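Local coordinates for protein methylxanthine N3-demethylase NdmB (PDB 6ICL) that removes the N3-methyl group of theobromine and related methylxanthines as formaldehyde, using oxygen, NADH, a Rieske [2Fe-2S] cluster and non-heme iron in caffeine degradation, at residues S73-A78 / D145-R150; F166-M171 / D268-L273; N191-S196 / L226-A231; K347-S352 / D362-N367. All blocks are in the same frame, centred on the assembly; numbering follows the deposited sequence.

Contact 1 (S73-A78 / D145-R150); sequences SKIIAA and DIVWVR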
loop_
_atom_site.group_PDB
_atom_site.type_symbol
_atom_site.label_atom_id
_atom_site.label_comp_id
_atom_site.label_asym_id
_atom_site.label_seq_id
_atom_site.Cartn_x
_atom_site.Cartn_y
_atom_site.Cartn_z
ATOM N N SER A 73 -18.675 16.164 -34.031
ATOM C CA SER A 73 -18.289 17.418 -33.392
ATOM C C SER A 73 -19.227 17.880 -32.280
ATOM O O SER A 73 -19.029 18.979 -31.742
ATOM C CB SER A 73 -18.144 18.546 -34.416
ATOM O OG SER A 73 -17.213 18.161 -35.404
ATOM N N LYS A 74 -20.235 17.097 -31.899
ATOM C CA LYS A 74 -21.053 17.462 -30.749
ATOM C C LYS A 74 -21.016 16.371 -29.685
ATOM O O LYS A 74 -21.230 15.184 -29.976
ATOM C CB LYS A 74 -22.521 17.727 -31.120
ATOM C CG LYS A 74 -23.148 18.978 -30.402
ATOM C CD LYS A 74 -22.989 18.999 -28.838
ATOM C CE LYS A 74 -22.074 20.156 -28.256
ATOM N NZ LYS A 74 -20.546 19.920 -28.204
ATOM N N ILE A 75 -20.832 16.802 -28.445
ATOM C CA ILE A 75 -20.853 15.901 -27.304
ATOM C C ILE A 75 -22.290 15.581 -26.956
ATOM O O ILE A 75 -23.122 16.476 -26.777
ATOM C CB ILE A 75 -20.125 16.525 -26.112
ATOM C CG1 ILE A 75 -18.706 16.906 -26.519
ATOM C CG2 ILE A 75 -20.106 15.554 -24.928
ATOM C CD1 ILE A 75 -17.940 17.528 -25.372
ATOM N N ILE A 76 -22.588 14.301 -26.880
ATOM C CA ILE A 76 -23.896 13.841 -26.484
ATOM C C ILE A 76 -23.767 13.233 -25.097
ATOM O O ILE A 76 -22.680 12.854 -24.644
ATOM C CB ILE A 76 -24.443 12.812 -27.491
ATOM C CG1 ILE A 76 -23.554 11.579 -27.457
ATOM C CG2 ILE A 76 -24.409 13.390 -28.901
ATOM C CD1 ILE A 76 -24.299 10.275 -27.494
ATOM N N ALA A 77 -24.898 13.150 -24.415
ATOM C CA ALA A 77 -25.008 12.498 -23.123
ATOM C C ALA A 77 -26.144 11.499 -23.246
ATOM O O ALA A 77 -27.225 11.845 -23.732
ATOM C CB ALA A 77 -25.280 13.516 -21.994
ATOM N N ALA A 78 -25.898 10.256 -22.857
ATOM C CA ALA A 78 -26.924 9.234 -22.940
ATOM C C ALA A 78 -26.818 8.336 -21.721
ATOM O O ALA A 78 -25.850 8.410 -20.961
ATOM C CB ALA A 78 -26.795 8.411 -24.226
ATOM N N ASP A 145 -16.188 26.054 -21.411
ATOM C CA ASP A 145 -15.295 24.892 -21.425
ATOM C C ASP A 145 -15.677 23.885 -20.348
ATOM O O ASP A 145 -14.822 23.200 -19.777
ATOM C CB ASP A 145 -13.826 25.309 -21.302
ATOM C CG ASP A 145 -13.334 26.049 -22.551
ATOM O OD1 ASP A 145 -13.946 25.851 -23.635
ATOM O OD2 ASP A 145 -12.354 26.829 -22.448
ATOM N N ILE A 146 -16.978 23.782 -20.088
ATOM C CA ILE A 146 -17.532 22.800 -19.171
ATOM C C ILE A 146 -18.667 22.079 -19.879
ATOM O O ILE A 146 -19.375 22.686 -20.689
ATOM C CB ILE A 146 -18.002 23.482 -17.872
ATOM C CG1 ILE A 146 -16.776 23.859 -17.029
ATOM C CG2 ILE A 146 -18.968 22.586 -17.111
ATOM C CD1 ILE A 146 -17.104 24.670 -15.769
ATOM N N VAL A 147 -18.820 20.779 -19.613
ATOM C CA VAL A 147 -19.905 19.982 -20.178
ATOM C C VAL A 147 -21.104 19.992 -19.231
ATOM O O VAL A 147 -21.004 19.548 -18.080
ATOM C CB VAL A 147 -19.448 18.543 -20.451
ATOM C CG1 VAL A 147 -20.568 17.752 -21.139
ATOM C CG2 VAL A 147 -18.172 18.542 -21.288
ATOM N N TRP A 148 -22.248 20.459 -19.736
ATOM C CA TRP A 148 -23.489 20.594 -18.982
ATOM C C TRP A 148 -24.512 19.605 -19.504
ATOM O O TRP A 148 -24.613 19.374 -20.715
ATOM C CB TRP A 148 -24.065 22.010 -19.117
ATOM C CG TRP A 148 -23.147 23.053 -18.669
ATOM C CD1 TRP A 148 -22.165 23.667 -19.403
ATOM C CD2 TRP A 148 -23.086 23.612 -17.365
ATOM N NE1 TRP A 148 -21.505 24.592 -18.629
ATOM C CE2 TRP A 148 -22.055 24.576 -17.370
ATOM C CE3 TRP A 148 -23.814 23.401 -16.186
ATOM C CZ2 TRP A 148 -21.724 25.314 -16.238
ATOM C CZ3 TRP A 148 -23.496 24.139 -15.074
ATOM C CH2 TRP A 148 -22.457 25.086 -15.102
ATOM N N VAL A 149 -25.281 19.034 -18.598
ATOM C CA VAL A 149 -26.331 18.094 -18.939
ATOM C C VAL A 149 -27.596 18.499 -18.190
ATOM O O VAL A 149 -27.544 18.874 -17.014
ATOM C CB VAL A 149 -25.948 16.638 -18.584
ATOM C CG1 VAL A 149 -27.105 15.684 -18.900
ATOM C CG2 VAL A 149 -24.659 16.204 -19.301
ATOM N N ARG A 150 -28.734 18.396 -18.872
ATOM C CA ARG A 150 -30.046 18.559 -18.261
ATOM C C ARG A 150 -30.842 17.296 -18.538
ATOM O O ARG A 150 -31.051 16.932 -19.699
ATOM C CB ARG A 150 -30.771 19.797 -18.801
ATOM C CG ARG A 150 -32.207 19.936 -18.243
ATOM C CD ARG A 150 -32.845 21.252 -18.669
ATOM N NE ARG A 150 -33.035 21.333 -20.114
ATOM C CZ ARG A 150 -33.519 22.403 -20.747
ATOM N NH1 ARG A 150 -33.855 23.501 -20.065
ATOM N NH2 ARG A 150 -33.654 22.385 -22.068
#

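Contact 2 (F166-M171 / D268-L273); sequences FDNPDM and DSRFVL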
loop_
_atom_site.group_PDB
_atom_site.type_symbol
_atom_site.label_atom_id
_atom_site.label_comp_id
_atom_site.label_asym_id
_atom_site.label_seq_id
_atom_site.Cartn_x
_atom_site.Cartn_y
_atom_site.Cartn_z
ATOM N N PHE A 166 -16.357 35.586 -19.273
ATOM C CA PHE A 166 -15.602 34.536 -19.948
ATOM C C PHE A 166 -15.031 35.051 -21.261
ATOM O O PHE A 166 -13.892 34.727 -21.619
ATOM C CB PHE A 166 -16.496 33.308 -20.161
ATOM C CG PHE A 166 -15.757 32.059 -20.651
ATOM C CD1 PHE A 166 -15.107 31.214 -19.755
ATOM C CD2 PHE A 166 -15.758 31.721 -22.002
ATOM C CE1 PHE A 166 -14.450 30.062 -20.200
ATOM C CE2 PHE A 166 -15.100 30.591 -22.458
ATOM C CZ PHE A 166 -14.442 29.754 -21.550
ATOM N N ASP A 167 -15.774 35.915 -21.954
ATOM C CA ASP A 167 -15.379 36.440 -23.253
ATOM C C ASP A 167 -14.836 37.863 -23.199
ATOM O O ASP A 167 -14.668 38.484 -24.249
ATOM C CB ASP A 167 -16.565 36.384 -24.213
ATOM C CG ASP A 167 -16.994 34.964 -24.514
ATOM O OD1 ASP A 167 -16.111 34.117 -24.794
ATOM O OD2 ASP A 167 -18.212 34.689 -24.455
ATOM N N ASN A 168 -14.548 38.389 -22.018
ATOM C CA ASN A 168 -14.053 39.754 -21.877
ATOM C C ASN A 168 -12.571 39.819 -22.230
ATOM O O ASN A 168 -11.723 39.332 -21.467
ATOM C CB ASN A 168 -14.308 40.251 -20.449
ATOM C CG ASN A 168 -13.664 41.602 -20.157
ATOM O OD1 ASN A 168 -13.044 42.228 -21.014
ATOM N ND2 ASN A 168 -13.817 42.052 -18.924
ATOM N N PRO A 169 -12.212 40.460 -23.347
ATOM C CA PRO A 169 -10.817 40.404 -23.813
ATOM C C PRO A 169 -9.839 41.168 -22.933
ATOM O O PRO A 169 -8.625 41.052 -23.149
ATOM C CB PRO A 169 -10.898 41.010 -25.221
ATOM C CG PRO A 169 -12.017 41.988 -25.129
ATOM C CD PRO A 169 -13.038 41.345 -24.191
ATOM N N ASP A 170 -10.307 41.937 -21.953
ATOM C CA ASP A 170 -9.375 42.520 -20.997
ATOM C C ASP A 170 -8.989 41.560 -19.879
ATOM O O ASP A 170 -8.124 41.904 -19.063
ATOM C CB ASP A 170 -9.962 43.781 -20.367
ATOM C CG ASP A 170 -10.025 44.943 -21.332
ATOM O OD1 ASP A 170 -9.211 44.996 -22.282
ATOM O OD2 ASP A 170 -10.899 45.803 -21.131
ATOM N N MET A 171 -9.604 40.385 -19.804
ATOM C CA MET A 171 -9.389 39.488 -18.678
ATOM C C MET A 171 -8.904 38.128 -19.169
ATOM O O MET A 171 -8.915 37.832 -20.366
ATOM C CB MET A 171 -10.675 39.369 -17.851
ATOM C CG MET A 171 -11.155 40.739 -17.358
ATOM S SD MET A 171 -12.497 40.690 -16.164
ATOM C CE MET A 171 -11.592 40.711 -14.623
ATOM N N ASP A 268 -11.096 50.538 -10.249
ATOM C CA ASP A 268 -12.284 49.789 -10.636
ATOM C C ASP A 268 -11.963 48.361 -11.050
ATOM O O ASP A 268 -12.732 47.759 -11.801
ATOM C CB ASP A 268 -13.027 50.500 -11.768
ATOM C CG ASP A 268 -13.806 51.701 -11.285
ATOM O OD1 ASP A 268 -14.566 51.570 -10.288
ATOM O OD2 ASP A 268 -13.639 52.778 -11.903
ATOM N N SER A 269 -10.846 47.807 -10.580
ATOM C CA SER A 269 -10.445 46.469 -11.001
ATOM C C SER A 269 -11.405 45.420 -10.451
ATOM O O SER A 269 -11.845 45.494 -9.298
ATOM C CB SER A 269 -9.017 46.164 -10.550
ATOM O OG SER A 269 -8.872 46.361 -9.156
ATOM N N ARG A 270 -11.733 44.443 -11.291
ATOM C CA ARG A 270 -12.659 43.385 -10.932
ATOM C C ARG A 270 -11.976 42.023 -10.959
ATOM O O ARG A 270 -11.002 41.805 -11.689
ATOM C CB ARG A 270 -13.850 43.377 -11.860
ATOM C CG ARG A 270 -14.730 44.576 -11.687
ATOM C CD ARG A 270 -15.900 44.477 -12.628
ATOM N NE ARG A 270 -15.459 43.915 -13.886
ATOM C CZ ARG A 270 -16.046 42.894 -14.491
ATOM N NH1 ARG A 270 -17.122 42.342 -13.959
ATOM N NH2 ARG A 270 -15.564 42.447 -15.639
ATOM N N PHE A 271 -12.515 41.111 -10.149
ATOM C CA PHE A 271 -12.057 39.736 -10.036
ATOM C C PHE A 271 -13.310 38.883 -9.930
ATOM O O PHE A 271 -14.171 39.179 -9.101
ATOM C CB PHE A 271 -11.160 39.594 -8.796
ATOM C CG PHE A 271 -10.573 38.238 -8.601
ATOM C CD1 PHE A 271 -9.368 37.901 -9.195
ATOM C CD2 PHE A 271 -11.202 37.301 -7.776
ATOM C CE1 PHE A 271 -8.795 36.633 -8.991
ATOM C CE2 PHE A 271 -10.648 36.032 -7.572
ATOM C CZ PHE A 271 -9.436 35.701 -8.181
ATOM N N VAL A 272 -13.449 37.865 -10.779
ATOM C CA VAL A 272 -14.602 36.967 -10.733
ATOM C C VAL A 272 -14.172 35.592 -10.212
ATOM O O VAL A 272 -13.246 34.972 -10.754
ATOM C CB VAL A 272 -15.271 36.824 -12.106
ATOM C CG1 VAL A 272 -16.419 35.816 -12.011
ATOM C CG2 VAL A 272 -15.783 38.173 -12.595
ATOM N N LEU A 273 -14.841 35.128 -9.158
ATOM C CA LEU A 273 -14.711 33.763 -8.666
ATOM C C LEU A 273 -16.063 33.092 -8.849
ATOM O O LEU A 273 -17.094 33.612 -8.399
ATOM C CB LEU A 273 -14.257 33.718 -7.201
ATOM C CG LEU A 273 -13.896 32.321 -6.640
ATOM C CD1 LEU A 273 -12.767 31.639 -7.442
ATOM C CD2 LEU A 273 -13.538 32.362 -5.150
#

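Contact 3 (N191-S196 / L226-A231); sequences NFTDFS and LQFKLA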
loop_
_atom_site.group_PDB
_atom_site.type_symbol
_atom_site.label_atom_id
_atom_site.label_comp_id
_atom_site.label_asym_id
_atom_site.label_seq_id
_atom_site.Cartn_x
_atom_site.Cartn_y
_atom_site.Cartn_z
ATOM N N ASN A 191 -21.587 26.927 1.858
ATOM C CA ASN A 191 -20.225 27.250 2.270
ATOM C C ASN A 191 -19.645 28.383 1.431
ATOM O O ASN A 191 -18.939 29.251 1.952
ATOM C CB ASN A 191 -19.337 26.010 2.167
ATOM C CG ASN A 191 -17.875 26.316 2.446
ATOM O OD1 ASN A 191 -17.020 26.130 1.586
ATOM N ND2 ASN A 191 -17.588 26.799 3.640
ATOM N N PHE A 192 -19.918 28.383 0.119
ATOM C CA PHE A 192 -19.249 29.343 -0.764
ATOM C C PHE A 192 -19.784 30.763 -0.568
ATOM O O PHE A 192 -19.050 31.739 -0.775
ATOM C CB PHE A 192 -19.409 28.910 -2.222
ATOM C CG PHE A 192 -18.444 29.582 -3.173
ATOM C CD1 PHE A 192 -17.184 29.046 -3.400
ATOM C CD2 PHE A 192 -18.814 30.729 -3.875
ATOM C CE1 PHE A 192 -16.287 29.647 -4.281
ATOM C CE2 PHE A 192 -17.921 31.341 -4.776
ATOM C CZ PHE A 192 -16.654 30.783 -4.982
ATOM N N THR A 193 -21.048 30.899 -0.173
ATOM C CA THR A 193 -21.704 32.195 -0.063
ATOM C C THR A 193 -21.718 32.722 1.372
ATOM O O THR A 193 -22.520 33.601 1.692
ATOM C CB THR A 193 -23.138 32.109 -0.598
ATOM O OG1 THR A 193 -23.865 31.129 0.145
ATOM C CG2 THR A 193 -23.171 31.732 -2.092
ATOM N N ASP A 194 -20.861 32.204 2.243
ATOM C CA ASP A 194 -20.878 32.563 3.656
ATOM C C ASP A 194 -19.546 33.175 4.065
ATOM O O ASP A 194 -18.486 32.609 3.770
ATOM C CB ASP A 194 -21.166 31.341 4.527
ATOM C CG ASP A 194 -20.942 31.624 5.994
ATOM O OD1 ASP A 194 -21.759 32.372 6.555
ATOM O OD2 ASP A 194 -19.955 31.122 6.587
ATOM N N PHE A 195 -19.601 34.315 4.768
ATOM C CA PHE A 195 -18.400 34.957 5.299
ATOM C C PHE A 195 -18.176 34.700 6.778
ATOM O O PHE A 195 -17.037 34.816 7.248
ATOM C CB PHE A 195 -18.462 36.479 5.097
ATOM C CG PHE A 195 -17.996 36.935 3.753
ATOM C CD1 PHE A 195 -16.664 37.232 3.538
ATOM C CD2 PHE A 195 -18.885 37.075 2.709
ATOM C CE1 PHE A 195 -16.223 37.658 2.291
ATOM C CE2 PHE A 195 -18.452 37.500 1.457
ATOM C CZ PHE A 195 -17.115 37.793 1.255
ATOM N N SER A 196 -19.223 34.368 7.530
ATOM C CA SER A 196 -19.041 34.261 8.972
ATOM C C SER A 196 -18.134 33.105 9.384
ATOM O O SER A 196 -17.721 33.065 10.545
ATOM C CB SER A 196 -20.393 34.127 9.660
ATOM O OG SER A 196 -21.032 32.938 9.276
ATOM N N LEU A 226 -30.544 33.630 -7.562
ATOM C CA LEU A 226 -30.429 34.425 -6.342
ATOM C C LEU A 226 -29.410 35.531 -6.573
ATOM O O LEU A 226 -28.295 35.268 -7.039
ATOM C CB LEU A 226 -30.004 33.574 -5.147
ATOM C CG LEU A 226 -31.088 32.890 -4.324
ATOM C CD1 LEU A 226 -30.451 32.089 -3.208
ATOM C CD2 LEU A 226 -32.088 33.923 -3.761
ATOM N N GLN A 227 -29.794 36.774 -6.273
ATOM C CA GLN A 227 -28.916 37.914 -6.462
ATOM C C GLN A 227 -28.840 38.707 -5.170
ATOM O O GLN A 227 -29.869 39.061 -4.582
ATOM C CB GLN A 227 -29.393 38.794 -7.615
ATOM C CG GLN A 227 -29.413 38.067 -8.934
ATOM C CD GLN A 227 -29.717 38.985 -10.095
ATOM O OE1 GLN A 227 -30.062 40.150 -9.898
ATOM N NE2 GLN A 227 -29.585 38.468 -11.316
ATOM N N PHE A 228 -27.618 38.951 -4.716
ATOM C CA PHE A 228 -27.406 39.757 -3.535
ATOM C C PHE A 228 -26.043 40.406 -3.660
ATOM O O PHE A 228 -25.193 39.978 -4.448
ATOM C CB PHE A 228 -27.516 38.936 -2.241
ATOM C CG PHE A 228 -26.813 37.596 -2.297
ATOM C CD1 PHE A 228 -27.423 36.500 -2.884
ATOM C CD2 PHE A 228 -25.545 37.438 -1.760
ATOM C CE1 PHE A 228 -26.782 35.266 -2.935
ATOM C CE2 PHE A 228 -24.896 36.196 -1.811
ATOM C CZ PHE A 228 -25.517 35.122 -2.393
ATOM N N LYS A 229 -25.854 41.457 -2.886
ATOM C CA LYS A 229 -24.645 42.250 -2.917
ATOM C C LYS A 229 -24.254 42.516 -1.473
ATOM O O LYS A 229 -25.116 42.751 -0.628
ATOM C CB LYS A 229 -24.864 43.558 -3.720
ATOM C CG LYS A 229 -23.720 44.561 -3.631
ATOM C CD LYS A 229 -23.779 45.591 -4.768
ATOM C CE LYS A 229 -22.705 46.676 -4.624
ATOM N NZ LYS A 229 -23.264 48.066 -4.637
ATOM N N LEU A 230 -22.971 42.380 -1.176
ATOM C CA LEU A 230 -22.436 42.617 0.154
ATOM C C LEU A 230 -21.388 43.708 0.049
ATOM O O LEU A 230 -20.519 43.655 -0.829
ATOM C CB LEU A 230 -21.813 41.348 0.751
ATOM C CG LEU A 230 -22.660 40.073 0.815
ATOM C CD1 LEU A 230 -21.852 38.945 1.438
ATOM C CD2 LEU A 230 -23.935 40.282 1.600
ATOM N N ALA A 231 -21.473 44.697 0.934
ATOM C CA ALA A 231 -20.498 45.769 0.982
ATOM C C ALA A 231 -20.003 45.908 2.436
ATOM O O ALA A 231 -20.818 45.826 3.365
ATOM C CB ALA A 231 -21.094 47.093 0.492
#

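Contact 4 (K347-S352 / D362-N367); sequences KELSLS and DSVLTN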
loop_
_atom_site.group_PDB
_atom_site.type_symbol
_atom_site.label_atom_id
_atom_site.label_comp_id
_atom_site.label_asym_id
_atom_site.label_seq_id
_atom_site.Cartn_x
_atom_site.Cartn_y
_atom_site.Cartn_z
ATOM N N LYS A 347 -36.756 24.484 -1.278
ATOM C CA LYS A 347 -37.948 23.767 -0.819
ATOM C C LYS A 347 -39.135 24.033 -1.727
ATOM O O LYS A 347 -39.898 23.117 -2.055
ATOM C CB LYS A 347 -38.300 24.175 0.616
ATOM C CG LYS A 347 -39.455 23.369 1.219
ATOM C CD LYS A 347 -39.077 21.894 1.276
ATOM C CE LYS A 347 -40.131 21.029 1.947
ATOM N NZ LYS A 347 -39.854 19.567 1.722
ATOM N N GLU A 348 -39.305 25.286 -2.139
ATOM C CA GLU A 348 -40.415 25.643 -3.009
ATOM C C GLU A 348 -40.273 24.980 -4.375
ATOM O O GLU A 348 -41.252 24.459 -4.930
ATOM C CB GLU A 348 -40.474 27.165 -3.130
ATOM C CG GLU A 348 -41.448 27.708 -4.160
ATOM C CD GLU A 348 -41.342 29.215 -4.286
ATOM O OE1 GLU A 348 -41.047 29.888 -3.262
ATOM O OE2 GLU A 348 -41.525 29.718 -5.417
ATOM N N LEU A 349 -39.050 24.981 -4.924
ATOM C CA LEU A 349 -38.781 24.299 -6.187
ATOM C C LEU A 349 -39.041 22.806 -6.076
ATOM O O LEU A 349 -39.628 22.201 -6.980
ATOM C CB LEU A 349 -37.338 24.550 -6.617
ATOM C CG LEU A 349 -37.048 25.979 -7.024
ATOM C CD1 LEU A 349 -35.546 26.247 -6.951
ATOM C CD2 LEU A 349 -37.578 26.245 -8.424
ATOM N N SER A 350 -38.611 22.197 -4.976
ATOM C CA SER A 350 -38.852 20.772 -4.775
ATOM C C SER A 350 -40.345 20.453 -4.783
ATOM O O SER A 350 -40.775 19.441 -5.353
ATOM C CB SER A 350 -38.217 20.339 -3.454
ATOM O OG SER A 350 -38.598 19.026 -3.103
ATOM N N LEU A 351 -41.152 21.304 -4.146
ATOM C CA LEU A 351 -42.593 21.061 -4.109
ATOM C C LEU A 351 -43.236 21.392 -5.445
ATOM O O LEU A 351 -44.102 20.647 -5.915
ATOM C CB LEU A 351 -43.234 21.879 -2.993
ATOM C CG LEU A 351 -42.743 21.544 -1.595
ATOM C CD1 LEU A 351 -43.122 22.650 -0.625
ATOM C CD2 LEU A 351 -43.346 20.231 -1.188
ATOM N N SER A 352 -42.808 22.493 -6.079
ATOM C CA SER A 352 -43.413 22.908 -7.344
ATOM C C SER A 352 -43.241 21.846 -8.416
ATOM O O SER A 352 -44.142 21.624 -9.238
ATOM C CB SER A 352 -42.803 24.221 -7.822
ATOM O OG SER A 352 -43.036 25.257 -6.901
ATOM N N ASP A 362 -43.484 28.712 -12.552
ATOM C CA ASP A 362 -43.748 29.897 -11.744
ATOM C C ASP A 362 -42.668 30.083 -10.696
ATOM O O ASP A 362 -42.156 31.194 -10.504
ATOM C CB ASP A 362 -45.120 29.789 -11.075
ATOM C CG ASP A 362 -46.253 30.201 -11.996
ATOM O OD1 ASP A 362 -46.016 30.998 -12.934
ATOM O OD2 ASP A 362 -47.386 29.730 -11.766
ATOM N N SER A 363 -42.313 29.001 -10.002
ATOM C CA SER A 363 -41.293 29.083 -8.965
ATOM C C SER A 363 -39.943 29.516 -9.540
ATOM O O SER A 363 -39.272 30.388 -8.974
ATOM C CB SER A 363 -41.180 27.742 -8.253
ATOM O OG SER A 363 -40.193 27.826 -7.237
ATOM N N VAL A 364 -39.543 28.936 -10.680
ATOM C CA VAL A 364 -38.267 29.301 -11.307
ATOM C C VAL A 364 -38.294 30.752 -11.775
ATOM O O VAL A 364 -37.362 31.526 -11.523
ATOM C CB VAL A 364 -37.946 28.359 -12.489
ATOM C CG1 VAL A 364 -36.735 28.861 -13.257
ATOM C CG2 VAL A 364 -37.719 26.928 -12.040
ATOM N N LEU A 365 -39.357 31.137 -12.492
ATOM C CA LEU A 365 -39.335 32.361 -13.293
ATOM C C LEU A 365 -39.867 33.606 -12.587
ATOM O O LEU A 365 -39.598 34.722 -13.056
ATOM C CB LEU A 365 -40.132 32.139 -14.576
ATOM C CG LEU A 365 -39.554 31.071 -15.499
ATOM C CD1 LEU A 365 -40.600 30.642 -16.519
ATOM C CD2 LEU A 365 -38.309 31.616 -16.190
ATOM N N THR A 366 -40.604 33.468 -11.488
ATOM C CA THR A 366 -41.194 34.638 -10.829
ATOM C C THR A 366 -40.135 35.435 -10.074
ATOM O O THR A 366 -39.552 34.938 -9.103
ATOM C CB THR A 366 -42.298 34.210 -9.863
ATOM O OG1 THR A 366 -43.383 33.621 -10.593
ATOM C CG2 THR A 366 -42.793 35.403 -9.060
ATOM N N ASN A 367 -39.903 36.680 -10.489
ATOM C CA ASN A 367 -38.947 37.508 -9.778
ATOM C C ASN A 367 -39.538 37.991 -8.462
ATOM O O ASN A 367 -40.754 38.122 -8.311
ATOM C CB ASN A 367 -38.506 38.684 -10.637
ATOM C CG ASN A 367 -37.707 38.234 -11.829
ATOM O OD1 ASN A 367 -37.591 37.035 -12.084
ATOM N ND2 ASN A 367 -37.154 39.177 -12.566
#

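Contact 1 (S73-A78 / D145-R150)
With chi1 at 177°, V149 sets CG1 opposite the backbone N and swings CG2 round beside it, and the two methyls present themselves together to A77. A77 CB rests against this fork, 3.9 Å from V149 CG2 and 4.2 Å from V149 CG1. Two residues earlier on each strand the same pairing recurs with a longer reach: I75 extends its chain fully (chi2 180°), which carries its tip methyl across, and I75 CD1 comes to 4.2 Å from V147 CG2. All four of these residues are buried, and no polar side-chain atom enters between them. The alpha carbons stand further apart at the I75 level, 8.3 Å from I75 CA to V147 CA, and the longer side chain bridges the difference. Strands 74-79 and 146-150 are not bonded to each other. Both flank strand 137-143 in the six-stranded antiparallel sheet of the Rieske domain, so they run the same way, and the 7.1 Å from A77 CA to V149 CA is consistent with a bent sheet whose side chains converge on one side. C140 of the strand between them touches both A77 and V147, while L66 and L68 of strand 64-71 pack on V149 and A77 respectively.

Contact 2 (F166-M171 / D268-L273)
N168 and R270 approach with their flat groups almost in one plane, amide and guanidinium only 22° apart, and the amide nitrogen lies at the guanidinium edge, N168 ND2 3.7 Å from R270 NH2. M171 comes in differently: its side chain crosses that of R270 at about a right angle, with M171 SD 3.6 Å from R270 NH2 in an oblique position. A bend at chi3 (93°) turns the methyl away from the guanidinium and back to the strand, where M171 CE lies 3.2 Å from R270 O. The loop that carries N168 and M171 is a type I turn between these two residues, closed by M171 N to N168 O at 2.9 Å. It also contains an Asx turn, since N168 OD1 accepts from D170 N at 2.9 Å, the donor standing well above the amide plane. Between the two segments runs strand 284-294 of the large catalytic-domain sheet, whose V292 and E294 pack on M171. The closeness of two nitrogen donors is probably tolerated because N168 ND2 and R270 NH2 both turn to D165 OD2, while R270 NH1 pairs with E261. With an alanine at N168, D170 N would probably lose its side-chain acceptor and D165 one of its two donors. The carboxylates therefore probably offset the arginine's charge, and N168 serves as a neighbouring donor on the same anion.

Contact 3 (N191-S196 / L226-A231)
F228 meets T193 with the edge of its ring: the methyl T193 CG2 sits near the ring plane, 4.1 Å from F228 CZ, and the two side chains cross at about a right angle. The F228 ring also stacks on Y250 of the adjacent strand 246-253, and F195 meets F210 and F248 edge-to-face. L230 reaches F195 obliquely, with L230 CD1 3.7 Å from both F195 CD2 and F195 CE2. This apolar layer belongs to the catalytic domain of a Rieske oxygenase, where the seven-stranded antiparallel sheet packs, through strand 225-230, against the segment after helix 185-192 that leads to the iron ligand H197. The side chains of F195 and L230 slide past each other in opposite directions. T193 divides its two branches: chi1 of 59° turns OG1 back to the helix end, where it bonds to W189 O, and leaves CG2 for the phenylalanine. D194, between the two packed residues, points its alpha-to-beta bond away from the strand. Its OD2 bonds to H197 ND1, H197 binding the iron together with H202 and D314, and also lies close to H108 of the second subunit, which lines that subunit's cluster pocket and is probably a cluster ligand, as in the electron-transfer bridge of related Rieske oxygenases. The other oxygen, D194 OD1, accepts from S196 OG at 2.9 Å on its syn lone pair.

Contact 4 (K347-S352 / D362-N367)
E348 O, on the helix that packs against S363, is gripped by two donors of one residue, S352 N and S352 OG, each at 2.8 Å. The hydroxyl comes from above the carbonyl plane, 45° out of it. Thus bound to its own helix, S352 lays its side chain against the neighbour, with S352 OG 3.4 Å from S363 CB. The bond between the helices is made by S363, whose OG donates to E348 OE2 at 2.9 Å and meets the carboxylate from 40° above its plane. E348 reaches there with CG opposite the backbone N (chi1 171°) and the chain extended beyond, lying alongside the serine so that the methylene E348 CG is also near its hydroxyl. From the other side L349 brings CD2 to 3.3 Å from S363 OG and 3.7 Å from V364 CG2, the two apolar side chains crossing at about a right angle. E348 OE1 forms a salt bridge with R221, so one carboxylate ties the second helix and strand 219-222 to helix 337-355. Replacing E348 by alanine would probably leave both the S363 hydroxyl and the R221 guanidinium without this partner. L349 CA and S363 CA are only 6.1 Å apart, a spacing that the small S363 and S352 probably permit. Helices 337-355 and 357-365, consecutive in the chain, thus form a close helix-helix pair packed through small residues.

Contacts 1, 3 and 4 are buried, whereas contact 2 is only partly so and is dominated by a charged side chain. Contact 1 is wholly apolar and belongs to the Rieske domain; contacts 2 and 3 both reach the large sheet of the catalytic domain, contact 3 nested within the loop that contact 2 closes. They touch through L273 CD2 and F192 CZ, 3.5 Å apart, and D145 OD2 meets F166 CZ at 3.7 Å between contacts 1 and 2. Contact 3 adds aromatic packing near the iron. Contact 1 brings two strands together, contacts 2 and 3 set a turn and a helix end against a strand, and contact 4 joins two helices and alone has a hydrogen bond directly across its segments.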